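Local coordinates for nitrate transport protein (Xanthomonas axonopodis pv. citri, PDB 3KSX), which probably captures alkanesulfonates in the periplasm for an ABC-type importer, and is seen here with the sulfonate buffer molecule MOPS bound, at residues R49-R54 / G233-A238; A25-Q30 / Q53-T58; Q30-Y35 / K59-E64; L42-Q47 / K251-V256. One frame throughout, in Å; residues are numbered along the deposited sequence.

Contact 1: residues R49-R54 / G233-A238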
loop_
_atom_site.group_PDB
_atom_site.type_symbol
_atom_site.label_atom_id
_atom_site.label_comp_id
_atom_site.label_asym_id
_atom_site.label_seq_id
_atom_site.Cartn_x
_atom_site.Cartn_y
_atom_site.Cartn_z
ATOM N N ARG A 49 -18.472 -10.155 2.690
ATOM C CA ARG A 49 -18.554 -10.556 4.095
ATOM C C ARG A 49 -17.829 -11.859 4.398
ATOM O O ARG A 49 -18.344 -12.666 5.123
ATOM C CB ARG A 49 -20.034 -10.603 4.553
ATOM C CG ARG A 49 -20.849 -9.409 4.043
ATOM C CD ARG A 49 -22.172 -9.244 4.748
ATOM N NE ARG A 49 -22.036 -9.119 6.217
ATOM C CZ ARG A 49 -21.751 -8.007 6.900
ATOM N NH1 ARG A 49 -21.520 -6.846 6.297
ATOM N NH2 ARG A 49 -21.709 -8.089 8.221
ATOM N N LEU A 50 -16.616 -12.024 3.874
ATOM C CA LEU A 50 -15.848 -13.289 4.017
ATOM C C LEU A 50 -15.461 -13.584 5.460
ATOM O O LEU A 50 -15.486 -14.747 5.916
ATOM C CB LEU A 50 -14.574 -13.249 3.163
ATOM C CG LEU A 50 -14.794 -13.050 1.632
ATOM C CD1 LEU A 50 -13.496 -13.220 0.851
ATOM C CD2 LEU A 50 -15.814 -14.107 1.176
ATOM N N LEU A 51 -15.089 -12.537 6.164
ATOM C CA LEU A 51 -14.603 -12.686 7.534
ATOM C C LEU A 51 -15.807 -12.991 8.406
ATOM O O LEU A 51 -15.715 -13.832 9.283
ATOM C CB LEU A 51 -13.911 -11.378 8.010
ATOM C CG LEU A 51 -12.548 -11.119 7.355
ATOM C CD1 LEU A 51 -11.895 -9.952 7.994
ATOM C CD2 LEU A 51 -11.625 -12.341 7.430
ATOM N N GLU A 52 -16.908 -12.283 8.159
ATOM C CA GLU A 52 -18.137 -12.446 8.956
ATOM C C GLU A 52 -18.655 -13.833 8.771
ATOM O O GLU A 52 -18.954 -14.511 9.746
ATOM C CB GLU A 52 -19.203 -11.439 8.573
ATOM C CG GLU A 52 -18.810 -10.008 8.873
ATOM C CD GLU A 52 -17.970 -9.335 7.760
ATOM O OE1 GLU A 52 -17.474 -10.005 6.833
ATOM O OE2 GLU A 52 -17.817 -8.112 7.814
ATOM N N GLN A 53 -18.642 -14.321 7.552
ATOM C CA GLN A 53 -18.997 -15.712 7.322
ATOM C C GLN A 53 -18.106 -16.722 8.050
ATOM O O GLN A 53 -18.597 -17.717 8.588
ATOM C CB GLN A 53 -18.910 -16.036 5.838
ATOM C CG GLN A 53 -19.845 -15.237 4.973
ATOM C CD GLN A 53 -19.845 -15.821 3.591
ATOM O OE1 GLN A 53 -19.902 -17.038 3.455
ATOM N NE2 GLN A 53 -19.697 -14.987 2.573
ATOM N N ARG A 54 -16.801 -16.463 8.098
ATOM C CA ARG A 54 -15.850 -17.357 8.752
ATOM C C ARG A 54 -15.881 -17.308 10.317
ATOM O O ARG A 54 -15.636 -18.305 11.021
ATOM C CB ARG A 54 -14.438 -17.033 8.219
ATOM C CG ARG A 54 -13.327 -17.942 8.807
ATOM C CD ARG A 54 -12.716 -18.844 7.744
ATOM N NE ARG A 54 -11.690 -19.793 8.241
ATOM C CZ ARG A 54 -10.370 -19.751 7.945
ATOM N NH1 ARG A 54 -9.870 -18.774 7.179
ATOM N NH2 ARG A 54 -9.529 -20.688 8.426
ATOM N N GLY A 233 -5.544 -16.326 6.202
ATOM C CA GLY A 233 -6.093 -17.368 5.286
ATOM C C GLY A 233 -7.264 -16.939 4.432
ATOM O O GLY A 233 -7.324 -17.242 3.261
ATOM N N THR A 234 -8.220 -16.241 5.034
ATOM C CA THR A 234 -9.427 -15.821 4.357
ATOM C C THR A 234 -9.121 -14.634 3.450
ATOM O O THR A 234 -9.670 -14.510 2.341
ATOM C CB THR A 234 -10.565 -15.496 5.412
ATOM O OG1 THR A 234 -10.835 -16.675 6.138
ATOM C CG2 THR A 234 -11.870 -15.057 4.775
ATOM N N LEU A 235 -8.211 -13.770 3.875
ATOM C CA LEU A 235 -7.858 -12.664 3.008
ATOM C C LEU A 235 -7.035 -13.161 1.800
ATOM O O LEU A 235 -7.039 -12.535 0.709
ATOM C CB LEU A 235 -7.113 -11.588 3.809
ATOM C CG LEU A 235 -7.911 -10.933 4.935
ATOM C CD1 LEU A 235 -7.106 -9.834 5.500
ATOM C CD2 LEU A 235 -9.229 -10.370 4.342
ATOM N N ASN A 236 -6.313 -14.268 1.997
ATOM C CA ASN A 236 -5.484 -14.880 0.944
ATOM C C ASN A 236 -6.420 -15.360 -0.156
ATOM O O ASN A 236 -6.127 -15.263 -1.361
ATOM C CB ASN A 236 -4.675 -16.038 1.504
ATOM C CG ASN A 236 -4.020 -16.844 0.443
ATOM O OD1 ASN A 236 -4.693 -17.563 -0.263
ATOM N ND2 ASN A 236 -2.686 -16.712 0.290
ATOM N N GLN A 237 -7.563 -15.884 0.262
ATOM C CA GLN A 237 -8.576 -16.317 -0.678
ATOM C C GLN A 237 -9.250 -15.152 -1.427
ATOM O O GLN A 237 -9.432 -15.224 -2.669
ATOM C CB GLN A 237 -9.633 -17.172 0.031
ATOM C CG GLN A 237 -9.113 -18.535 0.533
ATOM C CD GLN A 237 -8.327 -19.307 -0.530
ATOM O OE1 GLN A 237 -8.855 -19.607 -1.624
ATOM N NE2 GLN A 237 -7.053 -19.632 -0.220
ATOM N N ALA A 238 -9.592 -14.081 -0.715
ATOM C CA ALA A 238 -10.220 -12.871 -1.343
ATOM C C ALA A 238 -9.443 -12.384 -2.599
ATOM O O ALA A 238 -10.055 -11.972 -3.652
ATOM C CB ALA A 238 -10.295 -11.690 -0.316
#
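The CA atoms of Leu-51 and Thr-234 are the nearest pair across the two segments, where the short helix 50-54 runs roughly antiparallel to helix 225-244, with segment axes 10.2 Å apart and inclined at 139°. Thr-234 is the centre of the contact and uses both of its branches. Its methyl is directed at helix 50-54, so that Thr-234 CG2 lies 3.6 Å from Leu-50 CB and 3.8 Å from Leu-51 CD2. One turn further along helix 225-244, Leu-50 CD1 rests on Ala-238 CB at 3.7 Å, while Leu-51 CD2 only just meets Leu-235 CD2, at 4.4 Å.

The hydroxyl branch serves the polar margin. Arg-54 extends past Thr-234 in the opposite sense, its CG trans to the backbone N (chi1 -178°), and a bend at the next bond carries the guanidinium alongside Thr-234. There Arg-54 NH1 donates to Thr-234 OG1, which lies almost in the guanidinium plane. The separation of Arg-54 NH1 from Thr-234 OG1 is 2.5 Å, short enough that the exact length is doubtful. The same OG1 has a weak bond to Gln-230 O in the preceding turn. Leu-51 also packs on Ile-60 and Trp-62 of strand 59-65. A single threonine therefore divides the contact chemically: its methyl packs among the leucines, while its hydroxyl accepts a bond from a cationic side chain on the more exposed side.

Contact 2: residues A25-Q30 / Q53-T58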
loop_
_atom_site.group_PDB
_atom_site.type_symbol
_atom_site.label_atom_id
_atom_site.label_comp_id
_atom_site.label_asym_id
_atom_site.label_seq_id
_atom_site.Cartn_x
_atom_site.Cartn_y
_atom_site.Cartn_z
ATOM N N ALA A 25 -9.447 -22.907 22.574
ATOM C CA ALA A 25 -10.158 -21.842 23.343
ATOM C C ALA A 25 -11.132 -20.955 22.504
ATOM O O ALA A 25 -11.725 -21.406 21.495
ATOM C CB ALA A 25 -9.132 -20.983 24.177
ATOM N N ALA A 26 -11.298 -19.712 22.968
ATOM C CA ALA A 26 -12.132 -18.672 22.345
ATOM C C ALA A 26 -11.576 -18.123 20.992
ATOM O O ALA A 26 -10.531 -18.580 20.486
ATOM C CB ALA A 26 -12.346 -17.526 23.368
ATOM N N GLU A 27 -12.339 -17.196 20.398
ATOM C CA GLU A 27 -11.904 -16.300 19.322
ATOM C C GLU A 27 -12.242 -14.910 19.861
ATOM O O GLU A 27 -13.008 -14.787 20.814
ATOM C CB GLU A 27 -12.684 -16.555 18.031
ATOM C CG GLU A 27 -12.923 -18.019 17.740
ATOM C CD GLU A 27 -13.582 -18.238 16.395
ATOM O OE1 GLU A 27 -14.760 -17.849 16.235
ATOM O OE2 GLU A 27 -12.917 -18.808 15.508
ATOM N N PRO A 28 -11.666 -13.853 19.293
ATOM C CA PRO A 28 -11.893 -12.573 19.958
ATOM C C PRO A 28 -13.315 -12.055 19.855
ATOM O O PRO A 28 -14.073 -12.484 18.979
ATOM C CB PRO A 28 -10.945 -11.633 19.225
ATOM C CG PRO A 28 -10.744 -12.312 17.938
ATOM C CD PRO A 28 -10.703 -13.729 18.199
ATOM N N ALA A 29 -13.660 -11.127 20.753
ATOM C CA ALA A 29 -14.967 -10.478 20.736
ATOM C C ALA A 29 -15.099 -9.605 19.476
ATOM O O ALA A 29 -16.189 -9.497 18.889
ATOM C CB ALA A 29 -15.131 -9.606 21.947
ATOM N N GLN A 30 -13.982 -9.004 19.050
ATOM C CA GLN A 30 -14.055 -8.005 18.003
ATOM C C GLN A 30 -12.737 -8.003 17.178
ATOM O O GLN A 30 -11.650 -8.302 17.712
ATOM C CB GLN A 30 -14.288 -6.611 18.617
ATOM C CG GLN A 30 -14.663 -5.609 17.512
ATOM C CD GLN A 30 -14.924 -4.169 17.987
ATOM O OE1 GLN A 30 -14.420 -3.732 19.027
ATOM N NE2 GLN A 30 -15.684 -3.422 17.185
ATOM N N GLN A 53 -18.642 -14.321 7.552
ATOM C CA GLN A 53 -18.997 -15.712 7.322
ATOM C C GLN A 53 -18.106 -16.722 8.050
ATOM O O GLN A 53 -18.597 -17.717 8.588
ATOM C CB GLN A 53 -18.910 -16.036 5.838
ATOM C CG GLN A 53 -19.845 -15.237 4.973
ATOM C CD GLN A 53 -19.845 -15.821 3.591
ATOM O OE1 GLN A 53 -19.902 -17.038 3.455
ATOM N NE2 GLN A 53 -19.697 -14.987 2.573
ATOM N N ARG A 54 -16.801 -16.463 8.098
ATOM C CA ARG A 54 -15.850 -17.357 8.752
ATOM C C ARG A 54 -15.881 -17.308 10.317
ATOM O O ARG A 54 -15.636 -18.305 11.021
ATOM C CB ARG A 54 -14.438 -17.033 8.219
ATOM C CG ARG A 54 -13.327 -17.942 8.807
ATOM C CD ARG A 54 -12.716 -18.844 7.744
ATOM N NE ARG A 54 -11.690 -19.793 8.241
ATOM C CZ ARG A 54 -10.370 -19.751 7.945
ATOM N NH1 ARG A 54 -9.870 -18.774 7.179
ATOM N NH2 ARG A 54 -9.529 -20.688 8.426
ATOM N N PHE A 55 -16.191 -16.162 10.869
ATOM C CA PHE A 55 -16.021 -15.954 12.289
ATOM C C PHE A 55 -17.307 -15.350 12.870
ATOM O O PHE A 55 -17.340 -14.185 13.248
ATOM C CB PHE A 55 -14.856 -14.995 12.483
ATOM C CG PHE A 55 -13.543 -15.510 11.924
ATOM C CD1 PHE A 55 -12.864 -16.572 12.555
ATOM C CD2 PHE A 55 -12.970 -14.896 10.797
ATOM C CE1 PHE A 55 -11.644 -17.008 12.051
ATOM C CE2 PHE A 55 -11.792 -15.332 10.289
ATOM C CZ PHE A 55 -11.114 -16.388 10.928
ATOM N N PRO A 56 -18.372 -16.162 12.964
ATOM C CA PRO A 56 -19.693 -15.731 13.354
ATOM C C PRO A 56 -19.770 -15.160 14.784
ATOM O O PRO A 56 -20.650 -14.359 15.079
ATOM C CB PRO A 56 -20.512 -17.018 13.236
ATOM C CG PRO A 56 -19.524 -18.144 13.353
ATOM C CD PRO A 56 -18.330 -17.607 12.653
ATOM N N ARG A 57 -18.849 -15.576 15.649
ATOM C CA ARG A 57 -18.785 -15.096 17.025
ATOM C C ARG A 57 -17.889 -13.838 17.240
ATOM O O ARG A 57 -17.649 -13.409 18.369
ATOM C CB ARG A 57 -18.321 -16.250 17.890
ATOM C CG ARG A 57 -19.323 -17.429 17.952
ATOM C CD ARG A 57 -18.605 -18.691 18.429
ATOM N NE ARG A 57 -17.431 -19.049 17.587
ATOM C CZ ARG A 57 -17.477 -19.755 16.434
ATOM N NH1 ARG A 57 -18.633 -20.198 15.936
ATOM N NH2 ARG A 57 -16.362 -20.018 15.741
ATOM N N THR A 58 -17.405 -13.255 16.142
ATOM C CA THR A 58 -16.527 -12.097 16.189
ATOM C C THR A 58 -17.180 -10.928 15.440
ATOM O O THR A 58 -17.645 -11.066 14.302
ATOM C CB THR A 58 -15.146 -12.464 15.605
ATOM O OG1 THR A 58 -14.580 -13.524 16.377
ATOM C CG2 THR A 58 -14.186 -11.280 15.710
#
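The N-terminal lead-in to strand 30-36 lies against a type I beta turn, Phe-55 to Thr-58, through which helix 50-54 passes into strand 59-65. The turn is closed by Thr-58 N bonding to Phe-55 O at 3.0 Å. Across the contact Thr-58 OG1 donates to Pro-28 O at 2.8 Å, lying in the carbonyl plane, and Thr-58 CG2 comes within 4.2 Å of Pro-28 CG.

Glu-27 reaches out beside this bond with its chain extended beyond CG (chi2 -175°) and forms a salt bridge with Arg-57, whose own chain bends at chi3 to bring the guanidinium back. One oxygen does the work: Glu-27 OE1 takes Arg-57 NH2 at 2.7 Å and, weakly, Arg-57 NE at 3.2 Å. The carboxylate and guanidinium planes are turned 29° apart, and NH2 approaches OE1 from above the carboxylate plane, so this is not the flat, two-oxygen pairing of a bidentate bridge. Glu-27 OE2 instead lies in the plane of the Phe-55 ring at its edge, 3.7 Å from Phe-55 CD1, where ring hydrogens would probably be mildly favourable to an anion. Phe-55 also stacks edge-to-face with Phe-227 of helix 225-244, which Pro-28 touches as well. Such pairing of the approaches to two adjacent parallel strands belongs to a beta-alpha-beta crossover, here the first of the chain.

Contact 3: residues Q30-Y35 / K59-E64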
loop_
_atom_site.group_PDB
_atom_site.type_symbol
_atom_site.label_atom_id
_atom_site.label_comp_id
_atom_site.label_asym_id
_atom_site.label_seq_id
_atom_site.Cartn_x
_atom_site.Cartn_y
_atom_site.Cartn_z
ATOM N N GLN A 30 -13.982 -9.004 19.050
ATOM C CA GLN A 30 -14.055 -8.005 18.003
ATOM C C GLN A 30 -12.737 -8.003 17.178
ATOM O O GLN A 30 -11.650 -8.302 17.712
ATOM C CB GLN A 30 -14.288 -6.611 18.617
ATOM C CG GLN A 30 -14.663 -5.609 17.512
ATOM C CD GLN A 30 -14.924 -4.169 17.987
ATOM O OE1 GLN A 30 -14.420 -3.732 19.027
ATOM N NE2 GLN A 30 -15.684 -3.422 17.185
ATOM N N LEU A 31 -12.852 -7.671 15.891
ATOM C CA LEU A 31 -11.684 -7.431 15.041
ATOM C C LEU A 31 -11.970 -6.120 14.339
ATOM O O LEU A 31 -12.861 -6.075 13.473
ATOM C CB LEU A 31 -11.534 -8.549 14.007
ATOM C CG LEU A 31 -10.530 -8.214 12.867
ATOM C CD1 LEU A 31 -9.124 -7.855 13.418
ATOM C CD2 LEU A 31 -10.463 -9.353 11.907
ATOM N N ARG A 32 -11.257 -5.051 14.706
ATOM C CA ARG A 32 -11.379 -3.786 14.028
ATOM C C ARG A 32 -10.193 -3.762 13.068
ATOM O O ARG A 32 -9.039 -3.721 13.542
ATOM C CB ARG A 32 -11.253 -2.598 15.017
ATOM C CG ARG A 32 -12.515 -2.399 15.904
ATOM C CD ARG A 32 -12.551 -1.110 16.797
ATOM N NE ARG A 32 -12.120 0.071 16.094
ATOM C CZ ARG A 32 -12.838 0.984 15.420
ATOM N NH1 ARG A 32 -14.135 0.923 15.279
ATOM N NH2 ARG A 32 -12.193 2.033 14.868
ATOM N N ILE A 33 -10.488 -3.963 11.768
ATOM C CA ILE A 33 -9.443 -4.161 10.743
ATOM C C ILE A 33 -9.375 -2.965 9.782
ATOM O O ILE A 33 -10.395 -2.481 9.286
ATOM C CB ILE A 33 -9.605 -5.527 10.067
ATOM C CG1 ILE A 33 -8.748 -5.687 8.847
ATOM C CG2 ILE A 33 -11.091 -5.785 9.694
ATOM C CD1 ILE A 33 -8.781 -7.105 8.241
ATOM N N GLY A 34 -8.190 -2.404 9.592
ATOM C CA GLY A 34 -8.070 -1.313 8.680
ATOM C C GLY A 34 -7.766 -1.737 7.251
ATOM O O GLY A 34 -7.080 -2.728 6.998
ATOM N N TYR A 35 -8.276 -0.937 6.316
ATOM C CA TYR A 35 -8.053 -1.204 4.923
ATOM C C TYR A 35 -8.033 0.104 4.132
ATOM O O TYR A 35 -8.348 1.140 4.689
ATOM C CB TYR A 35 -9.129 -2.180 4.404
ATOM C CG TYR A 35 -10.437 -1.503 4.094
ATOM C CD1 TYR A 35 -11.285 -1.038 5.110
ATOM C CD2 TYR A 35 -10.818 -1.264 2.766
ATOM C CE1 TYR A 35 -12.532 -0.416 4.794
ATOM C CE2 TYR A 35 -12.036 -0.639 2.454
ATOM C CZ TYR A 35 -12.859 -0.214 3.454
ATOM O OH TYR A 35 -14.013 0.433 3.089
ATOM N N LYS A 59 -17.270 -9.778 16.085
ATOM C CA LYS A 59 -17.820 -8.590 15.441
ATOM C C LYS A 59 -16.678 -8.076 14.558
ATOM O O LYS A 59 -15.604 -7.747 15.090
ATOM C CB LYS A 59 -18.142 -7.523 16.513
ATOM C CG LYS A 59 -18.768 -6.228 15.993
ATOM C CD LYS A 59 -18.699 -5.085 17.073
ATOM C CE LYS A 59 -19.546 -3.857 16.775
ATOM N NZ LYS A 59 -18.835 -2.659 16.098
ATOM N N ILE A 60 -16.911 -8.014 13.254
ATOM C CA ILE A 60 -15.891 -7.521 12.326
ATOM C C ILE A 60 -16.271 -6.138 11.957
ATOM O O ILE A 60 -17.388 -5.903 11.481
ATOM C CB ILE A 60 -15.893 -8.334 11.014
ATOM C CG1 ILE A 60 -15.822 -9.859 11.272
ATOM C CG2 ILE A 60 -14.752 -7.915 10.085
ATOM C CD1 ILE A 60 -14.584 -10.402 11.802
ATOM N N THR A 61 -15.340 -5.208 12.151
ATOM C CA THR A 61 -15.537 -3.834 11.811
ATOM C C THR A 61 -14.375 -3.343 10.879
ATOM O O THR A 61 -13.198 -3.191 11.328
ATOM C CB THR A 61 -15.467 -2.989 13.072
ATOM O OG1 THR A 61 -16.432 -3.456 14.030
ATOM C CG2 THR A 61 -15.747 -1.529 12.747
ATOM N N TRP A 62 -14.736 -3.053 9.625
ATOM C CA TRP A 62 -13.757 -2.549 8.642
ATOM C C TRP A 62 -13.685 -1.059 8.769
ATOM O O TRP A 62 -14.711 -0.388 8.835
ATOM C CB TRP A 62 -14.228 -2.885 7.233
ATOM C CG TRP A 62 -14.150 -4.304 6.876
ATOM C CD1 TRP A 62 -15.139 -5.244 7.075
ATOM C CD2 TRP A 62 -13.022 -5.027 6.346
ATOM N NE1 TRP A 62 -14.710 -6.476 6.639
ATOM C CE2 TRP A 62 -13.422 -6.374 6.196
ATOM C CE3 TRP A 62 -11.748 -4.658 5.901
ATOM C CZ2 TRP A 62 -12.575 -7.360 5.671
ATOM C CZ3 TRP A 62 -10.908 -5.617 5.391
ATOM C CH2 TRP A 62 -11.328 -6.982 5.281
ATOM N N VAL A 63 -12.487 -0.506 8.737
ATOM C CA VAL A 63 -12.301 0.920 8.924
ATOM C C VAL A 63 -11.390 1.380 7.777
ATOM O O VAL A 63 -10.251 0.952 7.673
ATOM C CB VAL A 63 -11.636 1.246 10.316
ATOM C CG1 VAL A 63 -11.299 2.736 10.429
ATOM C CG2 VAL A 63 -12.465 0.723 11.528
ATOM N N GLU A 64 -11.882 2.285 6.917
ATOM C CA GLU A 64 -11.109 2.776 5.809
ATOM C C GLU A 64 -10.112 3.909 6.133
ATOM O O GLU A 64 -10.453 4.791 6.936
ATOM C CB GLU A 64 -12.145 3.306 4.785
ATOM C CG GLU A 64 -11.492 3.909 3.587
ATOM C CD GLU A 64 -12.362 4.932 2.896
ATOM O OE1 GLU A 64 -13.434 4.510 2.369
ATOM O OE2 GLU A 64 -11.943 6.148 2.897
#
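Five backbone hydrogen bonds join Leu-31, Ile-33 and Tyr-35 to Lys-59, Thr-61 and Val-63 as parallel neighbours. Leu-31 N donates to Lys-59 O, and Thr-61 N answers to Leu-31 O, each at 2.9 Å; the alternation continues through Ile-33 to the bond from Tyr-35 N to Val-63 O at 3.1 Å. The segment axes diverge by 30°, the twist of the sheet.

Polar side chains occupy the face bearing Gln-30, Arg-32, Lys-59 and Thr-61. Gln-30, fully extended alongside Lys-59, gives its NE2 to Thr-61 OG1 at 3.2 Å. Arg-32 lays one guanidinium face over one methyl of Val-63, with Arg-32 NH2 to Val-63 CG2 at 3.6 Å, while its NE bonds to Ser-79 O.

Aromatic and aliphatic packing fills the other face. Ile-33 CG2 makes a CH-pi contact over the six-membered ring of Trp-62, 4.0 Å from its centroid. The edge of Trp-62 is turned to the face of Tyr-35 in an offset edge-to-face pair, planes at 90° and centroids 5.6 Å apart. Placing CG between backbone N and carbonyl carbon (chi1 80°) carries the Tyr-35 ring across its neighbour strand, beside Glu-64 CB.

Strand 59-65 is outermost, and strand 82-86 flanks 30-36 on its other side. Helices 40-48, 50-54 and 225-244 pack on the face bearing Leu-31, Tyr-35, Ile-60 and Trp-62.

Contact 4: residues L42-Q47 / K251-V256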
loop_
_atom_site.group_PDB
_atom_site.type_symbol
_atom_site.label_atom_id
_atom_site.label_comp_id
_atom_site.label_asym_id
_atom_site.label_seq_id
_atom_site.Cartn_x
_atom_site.Cartn_y
_atom_site.Cartn_z
ATOM N N LEU A 42 -9.439 -6.345 -0.568
ATOM C CA LEU A 42 -10.016 -6.121 0.768
ATOM C C LEU A 42 -11.393 -5.551 0.642
ATOM O O LEU A 42 -12.282 -5.844 1.464
ATOM C CB LEU A 42 -9.130 -5.197 1.595
ATOM C CG LEU A 42 -7.691 -5.719 1.791
ATOM C CD1 LEU A 42 -6.977 -4.917 2.819
ATOM C CD2 LEU A 42 -7.718 -7.176 2.188
ATOM N N VAL A 43 -11.564 -4.674 -0.354
ATOM C CA VAL A 43 -12.898 -4.194 -0.754
ATOM C C VAL A 43 -13.816 -5.390 -1.050
ATOM O O VAL A 43 -14.965 -5.422 -0.550
ATOM C CB VAL A 43 -12.866 -3.114 -1.960
ATOM C CG1 VAL A 43 -14.263 -2.743 -2.418
ATOM C CG2 VAL A 43 -12.087 -1.828 -1.554
ATOM N N LEU A 44 -13.337 -6.383 -1.818
ATOM C CA LEU A 44 -14.164 -7.569 -2.070
ATOM C C LEU A 44 -14.423 -8.372 -0.817
ATOM O O LEU A 44 -15.553 -8.793 -0.603
ATOM C CB LEU A 44 -13.598 -8.477 -3.153
ATOM C CG LEU A 44 -13.785 -7.808 -4.506
ATOM C CD1 LEU A 44 -13.111 -8.658 -5.493
ATOM C CD2 LEU A 44 -15.267 -7.531 -4.888
ATOM N N ALA A 45 -13.387 -8.606 -0.017
ATOM C CA ALA A 45 -13.592 -9.262 1.275
ATOM C C ALA A 45 -14.642 -8.554 2.109
ATOM O O ALA A 45 -15.513 -9.194 2.654
ATOM C CB ALA A 45 -12.267 -9.451 2.048
ATOM N N LYS A 46 -14.550 -7.237 2.205
ATOM C CA LYS A 46 -15.534 -6.438 2.906
ATOM C C LYS A 46 -16.940 -6.672 2.309
ATOM O O LYS A 46 -17.864 -7.054 3.032
ATOM C CB LYS A 46 -15.128 -4.955 2.937
ATOM C CG LYS A 46 -16.068 -4.057 3.722
ATOM C CD LYS A 46 -15.519 -2.625 3.869
ATOM C CE LYS A 46 -16.587 -1.739 4.523
ATOM N NZ LYS A 46 -17.970 -1.997 4.007
ATOM N N GLN A 47 -17.107 -6.508 1.002
ATOM C CA GLN A 47 -18.443 -6.519 0.463
ATOM C C GLN A 47 -19.035 -7.920 0.464
ATOM O O GLN A 47 -20.270 -8.065 0.654
ATOM C CB GLN A 47 -18.543 -5.879 -0.932
ATOM C CG GLN A 47 -17.898 -4.495 -1.110
ATOM C CD GLN A 47 -18.109 -3.513 0.064
ATOM O OE1 GLN A 47 -19.222 -3.365 0.585
ATOM N NE2 GLN A 47 -17.018 -2.830 0.474
ATOM N N LYS A 251 -17.517 -5.468 -11.798
ATOM C CA LYS A 251 -18.762 -4.705 -11.645
ATOM C C LYS A 251 -18.941 -4.287 -10.204
ATOM O O LYS A 251 -19.402 -3.177 -9.967
ATOM C CB LYS A 251 -20.016 -5.405 -12.212
ATOM C CG LYS A 251 -20.492 -6.613 -11.409
ATOM C CD LYS A 251 -21.644 -6.309 -10.405
ATOM C CE LYS A 251 -21.749 -7.418 -9.287
ATOM N NZ LYS A 251 -21.341 -8.860 -9.633
ATOM N N THR A 252 -18.538 -5.137 -9.246
ATOM C CA THR A 252 -18.652 -4.822 -7.802
ATOM C C THR A 252 -17.758 -3.696 -7.381
ATOM O O THR A 252 -18.222 -2.777 -6.719
ATOM C CB THR A 252 -18.381 -6.049 -6.880
ATOM O OG1 THR A 252 -19.326 -7.085 -7.191
ATOM C CG2 THR A 252 -18.459 -5.661 -5.388
ATOM N N LEU A 253 -16.471 -3.797 -7.739
ATOM C CA LEU A 253 -15.498 -2.731 -7.546
ATOM C C LEU A 253 -15.910 -1.414 -8.217
ATOM O O LEU A 253 -15.725 -0.351 -7.620
ATOM C CB LEU A 253 -14.099 -3.173 -8.005
ATOM C CG LEU A 253 -13.568 -4.392 -7.231
ATOM C CD1 LEU A 253 -12.354 -5.063 -7.919
ATOM C CD2 LEU A 253 -13.276 -3.994 -5.761
ATOM N N ALA A 254 -16.436 -1.495 -9.448
ATOM C CA ALA A 254 -16.953 -0.335 -10.139
ATOM C C ALA A 254 -18.080 0.279 -9.265
ATOM O O ALA A 254 -18.059 1.475 -8.937
ATOM C CB ALA A 254 -17.468 -0.744 -11.545
ATOM N N GLN A 255 -19.004 -0.583 -8.837
ATOM C CA GLN A 255 -20.184 -0.196 -8.068
ATOM C C GLN A 255 -19.785 0.531 -6.817
ATOM O O GLN A 255 -20.327 1.598 -6.512
ATOM C CB GLN A 255 -20.954 -1.438 -7.682
ATOM C CG GLN A 255 -22.416 -1.212 -7.472
ATOM C CD GLN A 255 -23.208 -2.473 -7.785
ATOM O OE1 GLN A 255 -23.173 -2.974 -8.928
ATOM N NE2 GLN A 255 -23.920 -3.009 -6.771
ATOM N N VAL A 256 -18.838 -0.060 -6.092
ATOM C CA VAL A 256 -18.396 0.449 -4.804
ATOM C C VAL A 256 -17.564 1.716 -4.944
ATOM O O VAL A 256 -17.858 2.728 -4.326
ATOM C CB VAL A 256 -17.613 -0.635 -4.021
ATOM C CG1 VAL A 256 -16.860 -0.026 -2.874
ATOM C CG2 VAL A 256 -18.576 -1.746 -3.551
#
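Thr-252 bonds through its hydroxyl to Gly-248 O, which Lys-251 NZ also reaches weakly, and meets Leu-44 with its methyl. With OG1 engaged along its own helix, Thr-252 keeps CG2 trans to the backbone N and presents it to Leu-44, whose CD2 lies 3.7 Å away from Thr-252 CG2. Between the two helices the contact is carried by carbon atoms. Leu-253 CD2 lies between Val-43 and Leu-44, 3.7 Å from Val-43 CG1 and 4.0 Å from Leu-44 CG; its side chain meets that of Leu-44 at about a right angle.

Val-256 uses its two methyls separately. The Val-256 and Val-43 side chains pass in opposite directions, Val-256 CG1 3.8 Å from Val-43 CG1, and Val-256 CG2 meets Gln-47 CG at 3.7 Å. Gln-47 touches with its CG, and the bend at chi2 (-41°) turns the amide from the direct line of the chain.

The segment axes cross at 87°, 10.4 Å apart at their closest. Leu-44 also touches Leu-241, and Leu-253 touches Leu-242, which ties this crossing to helix 225-244. Near-orthogonal helix packing through small and branched side chains is what is seen here: a helix of the first crossover covered by one from the C-terminal helices of a type II periplasmic-binding-protein fold.

All four contacts belong to one lobe, whose strand order, 59-65, 30-36, 82-86, 212-217, 100-106, is that of type II periplasmic binding proteins. Contact 2 runs directly into contact 3, sharing Gln-30, and Ala-29 O and Lys-59 N, 3.0 Å apart, probably form the first bond between the strands. Contact 1 lies over contact 3, with Leu-51 CD1 3.5 Å from Trp-62 CZ2. Ala-45, in the range of contact 4, packs on Leu-235 and Ala-238 of contact 1, whereas contacts 2 and 4 have centres about 23 Å apart and do not touch. Contacts 1 and 4 join helices 225-244 and 246-257 to the first crossover, within which contacts 2 and 3 lie; in this fold the ligand normally sits between the two lobes.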